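Local atomic coordinates of 2,5-dihydroxypyridine 5,6-dioxygenase (Pseudomonas putida KT2440, PDB entry 7CUP), a protein that catalyses the iron-dependent, dioxygen-consuming ring cleavage of 2,5-dihydroxypyridine between carbons 5 and 6, giving N-formylmaleamate in aerobic nicotinate degradation. Residues P126-R131 and C289-A294; V57-F62 and L85-A90; T237-H240 and E244-Y247. One frame throughout, in Å; residues are numbered along the deposited sequence.

Interaction 1: residues P126-R131 and C289-A294; sequences PEVLAR and CMDARA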
ATOM      1  N   PRO A 126     -17.046   2.262 -10.793  1.00 20.68           N
ATOM      2  CA  PRO A 126     -16.732   2.626 -12.180  1.00 20.43           C
ATOM      3  C   PRO A 126     -17.580   1.905 -13.236  1.00 20.09           C
ATOM      4  O   PRO A 126     -17.951   2.527 -14.214  1.00 21.47           O
ATOM      5  CB  PRO A 126     -15.259   2.206 -12.331  1.00 20.84           C
ATOM      6  CG  PRO A 126     -14.693   2.320 -10.923  1.00 22.88           C
ATOM      7  CD  PRO A 126     -15.839   1.983  -9.992  1.00 22.43           C
ATOM      8  N   GLU A 127     -17.897   0.620 -13.030  1.00 19.71           N
ATOM      9  CA  GLU A 127     -18.675  -0.154 -14.028  1.00 20.34           C
ATOM     10  C   GLU A 127     -20.094   0.451 -14.156  1.00 21.84           C
ATOM     11  O   GLU A 127     -20.680   0.421 -15.265  1.00 21.22           O
ATOM     12  CB  GLU A 127     -18.701  -1.645 -13.675  1.00 20.98           C
ATOM     13  CG  GLU A 127     -17.327  -2.316 -13.725  1.00 22.77           C
ATOM     14  CD  GLU A 127     -16.268  -1.839 -12.732  1.00 24.22           C
ATOM     15  OE1 GLU A 127     -16.665  -1.385 -11.613  1.00 21.58           O
ATOM     16  OE2 GLU A 127     -15.036  -1.899 -13.082  1.00 20.52           O
ATOM     17  N   VAL A 128     -20.671   0.906 -13.054  1.00 20.34           N
ATOM     18  CA  VAL A 128     -22.024   1.517 -13.026  1.00 20.68           C
ATOM     19  C   VAL A 128     -21.900   2.885 -13.693  1.00 22.30           C
ATOM     20  O   VAL A 128     -22.803   3.243 -14.485  1.00 21.86           O
ATOM     21  CB  VAL A 128     -22.527   1.624 -11.578  1.00 20.03           C
ATOM     22  CG1 VAL A 128     -23.820   2.440 -11.459  1.00 20.27           C
ATOM     23  CG2 VAL A 128     -22.694   0.242 -10.977  1.00 19.16           C
ATOM     24  N   LEU A 129     -20.821   3.608 -13.382  1.00 20.98           N
ATOM     25  CA  LEU A 129     -20.551   4.920 -14.003  1.00 21.77           C
ATOM     26  C   LEU A 129     -20.475   4.755 -15.531  1.00 23.29           C
ATOM     27  O   LEU A 129     -20.949   5.676 -16.235  1.00 20.63           O
ATOM     28  CB  LEU A 129     -19.262   5.532 -13.451  1.00 23.00           C
ATOM     29  CG  LEU A 129     -19.246   5.978 -11.988  1.00 21.86           C
ATOM     30  CD1 LEU A 129     -17.943   6.676 -11.699  1.00 21.65           C
ATOM     31  CD2 LEU A 129     -20.411   6.890 -11.658  1.00 23.92           C
ATOM     32  N   ALA A 130     -19.895   3.658 -16.043  1.00 23.53           N
ATOM     33  CA  ALA A 130     -19.736   3.419 -17.505  1.00 22.84           C
ATOM     34  C   ALA A 130     -21.084   3.074 -18.123  1.00 23.53           C
ATOM     35  O   ALA A 130     -21.398   3.609 -19.206  1.00 27.13           O
ATOM     36  CB  ALA A 130     -18.722   2.345 -17.806  1.00 25.07           C
ATOM     37  N   ARG A 131     -21.881   2.255 -17.443  1.00 21.97           N
ATOM     38  CA  ARG A 131     -23.162   1.760 -18.003  1.00 22.99           C
ATOM     39  C   ARG A 131     -24.166   2.919 -18.114  1.00 21.72           C
ATOM     40  O   ARG A 131     -24.972   2.867 -19.026  1.00 19.93           O
ATOM     41  CB  ARG A 131     -23.713   0.621 -17.139  1.00 23.45           C
ATOM     42  CG  ARG A 131     -25.020   0.019 -17.642  1.00 24.02           C
ATOM     43  CD  ARG A 131     -25.340  -1.313 -16.985  1.00 22.44           C
ATOM     44  NE  ARG A 131     -25.203  -1.364 -15.523  1.00 20.52           N
ATOM     45  CZ  ARG A 131     -26.114  -0.956 -14.658  1.00 21.26           C
ATOM     46  NH1 ARG A 131     -27.223  -0.364 -15.078  1.00 22.03           N
ATOM     47  NH2 ARG A 131     -25.891  -1.090 -13.367  1.00 20.90           N
ATOM     48  N   CYS A 289     -27.301   2.063  -5.227  1.00 25.58           N
ATOM     49  CA  CYS A 289     -28.280   1.501  -6.194  1.00 24.06           C
ATOM     50  C   CYS A 289     -29.070   2.658  -6.826  1.00 25.64           C
ATOM     51  O   CYS A 289     -30.309   2.825  -6.609  1.00 24.28           O
ATOM     52  CB  CYS A 289     -29.189   0.432  -5.584  1.00 26.88           C
ATOM     53  SG  CYS A 289     -30.043  -0.523  -6.876  1.00 30.37           S
ATOM     54  N   MET A 290     -28.371   3.405  -7.665  1.00 22.92           N
ATOM     55  CA  MET A 290     -29.003   4.407  -8.560  1.00 23.31           C
ATOM     56  C   MET A 290     -29.866   3.720  -9.617  1.00 21.52           C
ATOM     57  O   MET A 290     -30.819   4.369 -10.049  1.00 23.57           O
ATOM     58  CB  MET A 290     -27.949   5.300  -9.209  1.00 20.78           C
ATOM     59  CG  MET A 290     -27.329   6.261  -8.227  1.00 19.71           C
ATOM     60  SD  MET A 290     -28.551   7.225  -7.276  1.00 23.25           S
ATOM     61  CE  MET A 290     -29.340   8.152  -8.580  1.00 19.70           C
ATOM     62  N   ASP A 291     -29.592   2.457  -9.964  1.00 21.23           N
ATOM     63  CA  ASP A 291     -30.437   1.678 -10.903  1.00 20.96           C
ATOM     64  C   ASP A 291     -31.886   1.659 -10.398  1.00 22.99           C
ATOM     65  O   ASP A 291     -32.797   1.854 -11.211  1.00 23.18           O
ATOM     66  CB  ASP A 291     -29.891   0.268 -11.067  1.00 21.45           C
ATOM     67  CG  ASP A 291     -28.779   0.160 -12.083  1.00 22.62           C
ATOM     68  OD1 ASP A 291     -29.103   0.070 -13.293  1.00 22.96           O
ATOM     69  OD2 ASP A 291     -27.603   0.144 -11.671  1.00 24.71           O
ATOM     70  N   ALA A 292     -32.084   1.390  -9.099  1.00 22.85           N
ATOM     71  CA  ALA A 292     -33.401   1.270  -8.458  1.00 22.69           C
ATOM     72  C   ALA A 292     -34.068   2.641  -8.472  1.00 24.06           C
ATOM     73  O   ALA A 292     -35.276   2.687  -8.682  1.00 25.66           O
ATOM     74  CB  ALA A 292     -33.255   0.733  -7.047  1.00 23.79           C
ATOM     75  N   ARG A 293     -33.320   3.726  -8.239  1.00 23.45           N
ATOM     76  CA  ARG A 293     -33.947   5.074  -8.195  1.00 21.66           C
ATOM     77  C   ARG A 293     -34.347   5.514  -9.609  1.00 20.48           C
ATOM     78  O   ARG A 293     -35.335   6.264  -9.729  1.00 22.05           O
ATOM     79  CB  ARG A 293     -33.035   6.118  -7.547  1.00 21.23           C
ATOM     80  CG  ARG A 293     -32.728   5.864  -6.080  1.00 22.66           C
ATOM     81  CD  ARG A 293     -31.883   6.948  -5.481  1.00 22.34           C
ATOM     82  NE  ARG A 293     -31.778   6.711  -4.052  1.00 23.19           N
ATOM     83  CZ  ARG A 293     -30.967   5.828  -3.476  1.00 26.11           C
ATOM     84  NH1 ARG A 293     -30.153   5.087  -4.221  1.00 26.55           N
ATOM     85  NH2 ARG A 293     -30.965   5.695  -2.151  1.00 26.15           N
ATOM     86  N   ALA A 294     -33.560   5.181 -10.630  1.00 20.71           N
ATOM     87  CA  ALA A 294     -33.600   5.887 -11.931  1.00 21.93           C
ATOM     88  C   ALA A 294     -34.323   5.086 -13.021  1.00 22.57           C
ATOM     89  O   ALA A 294     -34.586   5.699 -14.055  1.00 24.49           O
ATOM     90  CB  ALA A 294     -32.219   6.299 -12.400  1.00 20.37           C
TER
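Arg131 starts with CG anti to its own backbone N (chi1 -179°), stays extended through the next bond and then bends at chi3, which presents the end of its guanidinium to Asp291. Asp291 answers from the opposite direction, its CG anti to the carbonyl carbon (chi1 -84°). The two meet end-on in a bidentate salt bridge: Arg131 NH1 donates to Asp291 OD1 at 2.6 Å, and Arg131 NH2 to Asp291 OD2 at 2.7 Å. Both bonds are nearly straight and lie close to the guanidinium plane. OD1 uses its syn lone pair; OD2 is also met on the syn side, but with NH2 tilted out of the carboxylate plane. The flat groups are 25° apart, nearly coplanar. Second partners fix the pair further, since NH1 also donates to Arg273 O and OD1 also accepts from Gln275 N. A leucine in place of Arg131 would probably leave the buried Asp291 carboxylate without its countercharge and Arg273 O without this donor. Val128 CG1 comes no closer than 4.4 Å to Asp291 OD2. The contact is thus a buried, helix-to-helix bidentate arginine-aspartate bridge, joining helix 126-131, which follows a strand of the parallel sheet, to a short helix whose Arg293 forms a salt bridge with the iron ligand Asp320.

Interaction 2: residues V57-F62 and L85-A90; sequences VELPAF and LAAQRA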
ATOM      1  N   VAL A  57      -9.497  18.101  -1.780  1.00 20.09           N
ATOM      2  CA  VAL A  57      -9.863  18.436  -0.387  1.00 18.93           C
ATOM      3  C   VAL A  57     -10.260  17.136   0.294  1.00 19.30           C
ATOM      4  O   VAL A  57     -11.141  16.456  -0.240  1.00 21.03           O
ATOM      5  CB  VAL A  57     -10.997  19.464  -0.345  1.00 18.75           C
ATOM      6  CG1 VAL A  57     -11.365  19.769   1.089  1.00 19.47           C
ATOM      7  CG2 VAL A  57     -10.593  20.720  -1.088  1.00 20.23           C
ATOM      8  N   GLU A  58      -9.568  16.795   1.376  1.00 19.27           N
ATOM      9  CA  GLU A  58      -9.880  15.610   2.186  1.00 20.28           C
ATOM     10  C   GLU A  58     -10.443  16.097   3.510  1.00 19.58           C
ATOM     11  O   GLU A  58      -9.788  16.878   4.192  1.00 17.98           O
ATOM     12  CB  GLU A  58      -8.670  14.700   2.391  1.00 21.26           C
ATOM     13  CG  GLU A  58      -9.040  13.518   3.237  1.00 23.81           C
ATOM     14  CD  GLU A  58      -8.139  12.305   3.151  1.00 29.79           C
ATOM     15  OE1 GLU A  58      -6.943  12.473   2.749  1.00 28.18           O
ATOM     16  OE2 GLU A  58      -8.654  11.188   3.513  1.00 31.38           O
ATOM     17  N   LEU A  59     -11.621  15.613   3.843  1.00 20.34           N
ATOM     18  CA  LEU A  59     -12.268  15.834   5.153  1.00 20.93           C
ATOM     19  C   LEU A  59     -12.191  14.535   5.953  1.00 20.19           C
ATOM     20  O   LEU A  59     -12.373  13.450   5.410  1.00 18.72           O
ATOM     21  CB  LEU A  59     -13.724  16.231   4.911  1.00 22.66           C
ATOM     22  CG  LEU A  59     -13.940  17.524   4.125  1.00 25.39           C
ATOM     23  CD1 LEU A  59     -15.398  17.886   4.062  1.00 24.49           C
ATOM     24  CD2 LEU A  59     -13.157  18.659   4.747  1.00 29.77           C
ATOM     25  N   PRO A  60     -11.999  14.630   7.278  1.00 18.54           N
ATOM     26  CA  PRO A  60     -12.258  13.513   8.179  1.00 19.25           C
ATOM     27  C   PRO A  60     -13.706  13.036   8.028  1.00 20.15           C
ATOM     28  O   PRO A  60     -14.614  13.879   7.867  1.00 21.20           O
ATOM     29  CB  PRO A  60     -12.086  14.134   9.587  1.00 20.59           C
ATOM     30  CG  PRO A  60     -11.263  15.389   9.377  1.00 19.77           C
ATOM     31  CD  PRO A  60     -11.642  15.862   7.991  1.00 20.54           C
ATOM     32  N   ALA A  61     -13.894  11.721   8.039  1.00 19.91           N
ATOM     33  CA  ALA A  61     -15.215  11.066   7.984  1.00 21.49           C
ATOM     34  C   ALA A  61     -16.054  11.553   9.154  1.00 20.04           C
ATOM     35  O   ALA A  61     -15.537  11.591  10.305  1.00 23.32           O
ATOM     36  CB  ALA A  61     -15.067   9.572   8.030  1.00 21.47           C
ATOM     37  N   PHE A  62     -17.304  11.876   8.880  1.00 22.27           N
ATOM     38  CA  PHE A  62     -18.284  12.247   9.921  1.00 24.36           C
ATOM     39  C   PHE A  62     -19.073  10.996  10.286  1.00 25.10           C
ATOM     40  O   PHE A  62     -19.565  10.361   9.355  1.00 25.51           O
ATOM     41  CB  PHE A  62     -19.205  13.366   9.445  1.00 24.53           C
ATOM     42  CG  PHE A  62     -20.038  13.926  10.572  1.00 29.82           C
ATOM     43  CD1 PHE A  62     -19.505  14.871  11.443  1.00 32.67           C
ATOM     44  CD2 PHE A  62     -21.329  13.467  10.811  1.00 32.08           C
ATOM     45  CE1 PHE A  62     -20.257  15.364  12.500  1.00 32.82           C
ATOM     46  CE2 PHE A  62     -22.080  13.953  11.877  1.00 30.92           C
ATOM     47  CZ  PHE A  62     -21.546  14.907  12.710  1.00 33.45           C
ATOM     48  N   LEU A  85     -16.556  26.061   8.334  1.00 24.85           N
ATOM     49  CA  LEU A  85     -16.662  27.125   7.313  1.00 23.73           C
ATOM     50  C   LEU A  85     -15.389  27.116   6.460  1.00 20.04           C
ATOM     51  O   LEU A  85     -15.489  27.338   5.271  1.00 19.16           O
ATOM     52  CB  LEU A  85     -16.893  28.468   8.012  1.00 24.11           C
ATOM     53  CG  LEU A  85     -17.032  29.658   7.075  1.00 26.39           C
ATOM     54  CD1 LEU A  85     -18.185  29.474   6.116  1.00 26.69           C
ATOM     55  CD2 LEU A  85     -17.183  30.939   7.868  1.00 29.95           C
ATOM     56  N   ALA A  86     -14.239  26.801   7.034  1.00 20.37           N
ATOM     57  CA  ALA A  86     -12.966  26.870   6.286  1.00 21.92           C
ATOM     58  C   ALA A  86     -13.041  25.887   5.100  1.00 20.89           C
ATOM     59  O   ALA A  86     -12.780  26.308   3.924  1.00 20.97           O
ATOM     60  CB  ALA A  86     -11.806  26.627   7.236  1.00 21.63           C
ATOM     61  N   ALA A  87     -13.380  24.630   5.386  1.00 21.83           N
ATOM     62  CA  ALA A  87     -13.581  23.547   4.385  1.00 20.42           C
ATOM     63  C   ALA A  87     -14.667  23.944   3.386  1.00 20.72           C
ATOM     64  O   ALA A  87     -14.486  23.768   2.159  1.00 20.65           O
ATOM     65  CB  ALA A  87     -13.939  22.266   5.088  1.00 20.45           C
ATOM     66  N   GLN A  88     -15.767  24.509   3.872  1.00 21.94           N
ATOM     67  CA  GLN A  88     -16.834  24.979   2.963  1.00 20.61           C
ATOM     68  C   GLN A  88     -16.212  25.992   1.992  1.00 20.89           C
ATOM     69  O   GLN A  88     -16.494  25.884   0.754  1.00 22.21           O
ATOM     70  CB  GLN A  88     -18.005  25.513   3.781  1.00 22.39           C
ATOM     71  CG  GLN A  88     -19.189  25.918   2.927  1.00 25.77           C
ATOM     72  CD  GLN A  88     -20.247  26.621   3.741  1.00 30.89           C
ATOM     73  OE1 GLN A  88     -20.587  26.199   4.844  1.00 32.31           O
ATOM     74  NE2 GLN A  88     -20.747  27.716   3.201  1.00 29.10           N
ATOM     75  N   ARG A  89     -15.420  26.957   2.487  1.00 20.48           N
ATOM     76  CA  ARG A  89     -14.830  28.021   1.615  1.00 21.30           C
ATOM     77  C   ARG A  89     -13.810  27.404   0.646  1.00 20.98           C
ATOM     78  O   ARG A  89     -13.557  27.985  -0.412  1.00 20.50           O
ATOM     79  CB  ARG A  89     -14.156  29.130   2.440  1.00 23.88           C
ATOM     80  CG  ARG A  89     -15.093  29.964   3.306  1.00 27.74           C
ATOM     81  CD  ARG A  89     -15.709  31.034   2.449  1.00 32.78           C
ATOM     82  NE  ARG A  89     -16.720  31.888   3.056  1.00 36.33           N
ATOM     83  CZ  ARG A  89     -16.475  32.930   3.839  1.00 36.45           C
ATOM     84  NH1 ARG A  89     -15.251  33.230   4.227  1.00 40.00           N
ATOM     85  NH2 ARG A  89     -17.474  33.656   4.282  1.00 36.35           N
ATOM     86  N   ALA A  90     -13.168  26.303   1.026  1.00 21.72           N
ATOM     87  CA  ALA A  90     -12.160  25.635   0.174  1.00 23.23           C
ATOM     88  C   ALA A  90     -12.862  25.036  -1.041  1.00 22.73           C
ATOM     89  O   ALA A  90     -12.288  25.055  -2.150  1.00 26.12           O
ATOM     90  CB  ALA A  90     -11.387  24.605   0.972  1.00 21.75           C
TER
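Leu59 and Val57 lay two apolar side chains against Ala87 and Ala90 where a parallel alpha/beta sheet with the flavodoxin-like strand order 2-1-3-4-5 meets one of its helices. Strand 53-58 lies at the edge of that sheet within the chain, and helix 85-92 belongs to the beta-alpha-beta crossover that carries the chain on to strand 96-99. From Leu59 CB, still 6.0 Å from Ala87 CB, the chain steps to CG; its torsion, anti to the carbonyl carbon (chi1 -62°), swings the branch toward the helix and brings Leu59 CG to 4.8 Å from Ala87 CB. There it forks. CD2 runs forward until it touches Ala87 CB at 3.7 Å, the shortest approach between the two segments, while its other flank passes 4.2 Å from Val57 CG1, two residues back in the chain. CD1 hangs back, 4.7 Å from Ala87 CB. The Leu59 side chain is also covered by Leu30 of the neighbouring strand 26-31 and by Ala80, so the methyl contact is part of a buried apolar layer. The small alanines probably allow this close approach: the CA atoms of Leu59 and Ala87 are 7.9 Å apart. At the third subunit, Glu58 pairs with an antiparallel strand, so the sheet runs on across the interface, and Ala90 packs on its counterpart Ala90. One turn along the helix from Ala87, Val57 supplies the second touch, a looser one, with its CG2 4.5 Å from Ala90 CB.

Interaction 3: residues T237-H240 and E244-Y247; sequences TGIH and EAEY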
ATOM      1  N   THR A 237     -49.653   6.490   7.987  1.00 37.60           N
ATOM      2  CA  THR A 237     -50.367   6.217   9.263  1.00 37.86           C
ATOM      3  C   THR A 237     -50.547   4.714   9.449  1.00 37.39           C
ATOM      4  O   THR A 237     -50.816   4.292  10.594  1.00 45.38           O
ATOM      5  CB  THR A 237     -51.700   6.965   9.301  1.00 38.07           C
ATOM      6  OG1 THR A 237     -52.403   6.505   8.145  1.00 37.45           O
ATOM      7  CG2 THR A 237     -51.493   8.466   9.305  1.00 38.61           C
ATOM      8  N   GLY A 238     -50.352   3.927   8.397  1.00 35.07           N
ATOM      9  CA  GLY A 238     -50.451   2.467   8.496  1.00 34.31           C
ATOM     10  C   GLY A 238     -49.393   1.800   7.645  1.00 30.92           C
ATOM     11  O   GLY A 238     -49.247   2.222   6.509  1.00 29.59           O
ATOM     12  N   ILE A 239     -48.772   0.746   8.170  1.00 28.61           N
ATOM     13  CA  ILE A 239     -47.863  -0.165   7.416  1.00 31.94           C
ATOM     14  C   ILE A 239     -48.291  -1.619   7.674  1.00 31.13           C
ATOM     15  O   ILE A 239     -48.140  -2.104   8.832  1.00 34.34           O
ATOM     16  CB  ILE A 239     -46.402   0.101   7.814  1.00 29.79           C
ATOM     17  CG1 ILE A 239     -46.038   1.578   7.638  1.00 31.01           C
ATOM     18  CG2 ILE A 239     -45.478  -0.833   7.043  1.00 30.80           C
ATOM     19  CD1 ILE A 239     -44.633   1.945   8.113  1.00 31.04           C
ATOM     20  N   HIS A 240     -48.773  -2.301   6.632  1.00 32.74           N
ATOM     21  CA  HIS A 240     -49.407  -3.640   6.724  1.00 32.19           C
ATOM     22  C   HIS A 240     -48.811  -4.638   5.728  1.00 30.86           C
ATOM     23  O   HIS A 240     -48.697  -4.315   4.538  1.00 34.22           O
ATOM     24  CB  HIS A 240     -50.914  -3.507   6.490  1.00 35.45           C
ATOM     25  CG  HIS A 240     -51.492  -2.470   7.374  1.00 36.22           C
ATOM     26  ND1 HIS A 240     -52.056  -1.299   6.878  1.00 37.19           N
ATOM     27  CD2 HIS A 240     -51.499  -2.390   8.717  1.00 37.16           C
ATOM     28  CE1 HIS A 240     -52.432  -0.558   7.895  1.00 36.84           C
ATOM     29  NE2 HIS A 240     -52.101  -1.209   9.041  1.00 39.89           N
ATOM     30  N   GLU A 244     -41.902  -8.301   5.606  1.00 31.33           N
ATOM     31  CA  GLU A 244     -41.319  -7.031   5.144  1.00 35.87           C
ATOM     32  C   GLU A 244     -41.912  -5.898   5.994  1.00 34.88           C
ATOM     33  O   GLU A 244     -41.140  -5.066   6.451  1.00 31.59           O
ATOM     34  CB  GLU A 244     -41.547  -6.794   3.655  1.00 39.21           C
ATOM     35  CG  GLU A 244     -40.544  -7.497   2.750  1.00 43.10           C
ATOM     36  CD  GLU A 244     -41.004  -8.856   2.276  1.00 42.60           C
ATOM     37  OE1 GLU A 244     -40.266  -9.489   1.507  1.00 38.22           O
ATOM     38  OE2 GLU A 244     -42.110  -9.269   2.683  1.00 47.68           O
ATOM     39  N   ALA A 245     -43.235  -5.882   6.190  1.00 31.42           N
ATOM     40  CA  ALA A 245     -43.954  -4.826   6.940  1.00 30.79           C
ATOM     41  C   ALA A 245     -43.425  -4.763   8.369  1.00 26.83           C
ATOM     42  O   ALA A 245     -43.138  -3.689   8.858  1.00 27.48           O
ATOM     43  CB  ALA A 245     -45.438  -5.090   6.911  1.00 31.02           C
ATOM     44  N   GLU A 246     -43.290  -5.883   9.041  1.00 25.63           N
ATOM     45  CA  GLU A 246     -42.806  -5.854  10.442  1.00 28.76           C
ATOM     46  C   GLU A 246     -41.375  -5.287  10.482  1.00 27.06           C
ATOM     47  O   GLU A 246     -41.048  -4.527  11.405  1.00 24.83           O
ATOM     48  CB  GLU A 246     -42.797  -7.265  11.013  1.00 30.69           C
ATOM     49  CG  GLU A 246     -42.406  -7.310  12.471  1.00 34.65           C
ATOM     50  CD  GLU A 246     -42.344  -8.738  12.955  1.00 39.18           C
ATOM     51  OE1 GLU A 246     -41.953  -8.953  14.095  1.00 45.82           O
ATOM     52  OE2 GLU A 246     -42.691  -9.638  12.174  1.00 48.39           O
ATOM     53  N   TYR A 247     -40.534  -5.682   9.530  1.00 24.51           N
ATOM     54  CA  TYR A 247     -39.126  -5.215   9.446  1.00 26.21           C
ATOM     55  C   TYR A 247     -39.132  -3.708   9.197  1.00 23.91           C
ATOM     56  O   TYR A 247     -38.394  -2.998   9.893  1.00 26.32           O
ATOM     57  CB  TYR A 247     -38.342  -5.982   8.379  1.00 24.62           C
ATOM     58  CG  TYR A 247     -36.892  -5.580   8.246  1.00 24.48           C
ATOM     59  CD1 TYR A 247     -36.525  -4.457   7.529  1.00 26.94           C
ATOM     60  CD2 TYR A 247     -35.879  -6.332   8.806  1.00 24.61           C
ATOM     61  CE1 TYR A 247     -35.198  -4.078   7.383  1.00 25.79           C
ATOM     62  CE2 TYR A 247     -34.546  -5.985   8.640  1.00 25.85           C
ATOM     63  CZ  TYR A 247     -34.202  -4.846   7.934  1.00 24.83           C
ATOM     64  OH  TYR A 247     -32.908  -4.444   7.799  1.00 22.66           O
TER
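Ala245 presses its single methyl against the backbone of His240, and this is the tight part of the contact: Ala245 CB lies 3.6 Å from His240 C and 4.1 Å from His240 O, with the two CA atoms 5.6 Å apart. Ile239 closes in beside it. Its CG2 branch stands anti to the backbone N, with CG1 anti to the carbonyl carbon (chi1 -54°), and this brings CG2 to 4.1 Å from Ala245 O and 4.3 Å from Ala245 CB. The whole Ile239 side chain is buried, touching Ile227 and Leu229 of the adjacent strand and Leu248 and Met252 of the helix. Here strand 235-240, at the border of a three-stranded antiparallel sheet, runs through a two-residue connection into helix 243-253, which folds back over the strand end. The strand itself carries a classic beta bulge, Thr237 and Gly238 both facing Glu230. The solvent side is looser. His240 CB points away from the helix and stays 5.7 Å from Ala245 CB, and the exposed ring lies farther off still, set back along its own strand with His240 CE1 3.7 Å from Gly238 CA. Glu246, also pointing away from the strand, faces the fourth subunit instead, where its OE1 forms a salt bridge with Arg324 of that subunit.

In the fold
From the N terminus, interaction 2 comes first: it closes the helix- and strand-free stretch between strand 53-58 and helix 85-92 and is complete before the other two begin. Interaction 1 opens next, at helix 126-131, and closes only at 289-294, a loop of 157 residues holding many of the strands of the antiparallel sheets. Interaction 3 is nested inside it as a short return from strand 235-240 to helix 243-253. None cross and none touch; the centres of interactions 2 and 3 are 39 Å apart. Interaction 1 ties the parallel-sheet part to the iron-binding part, while interaction 2 packs an edge strand on its helix beside the third subunit and interaction 3 another strand beside the fourth.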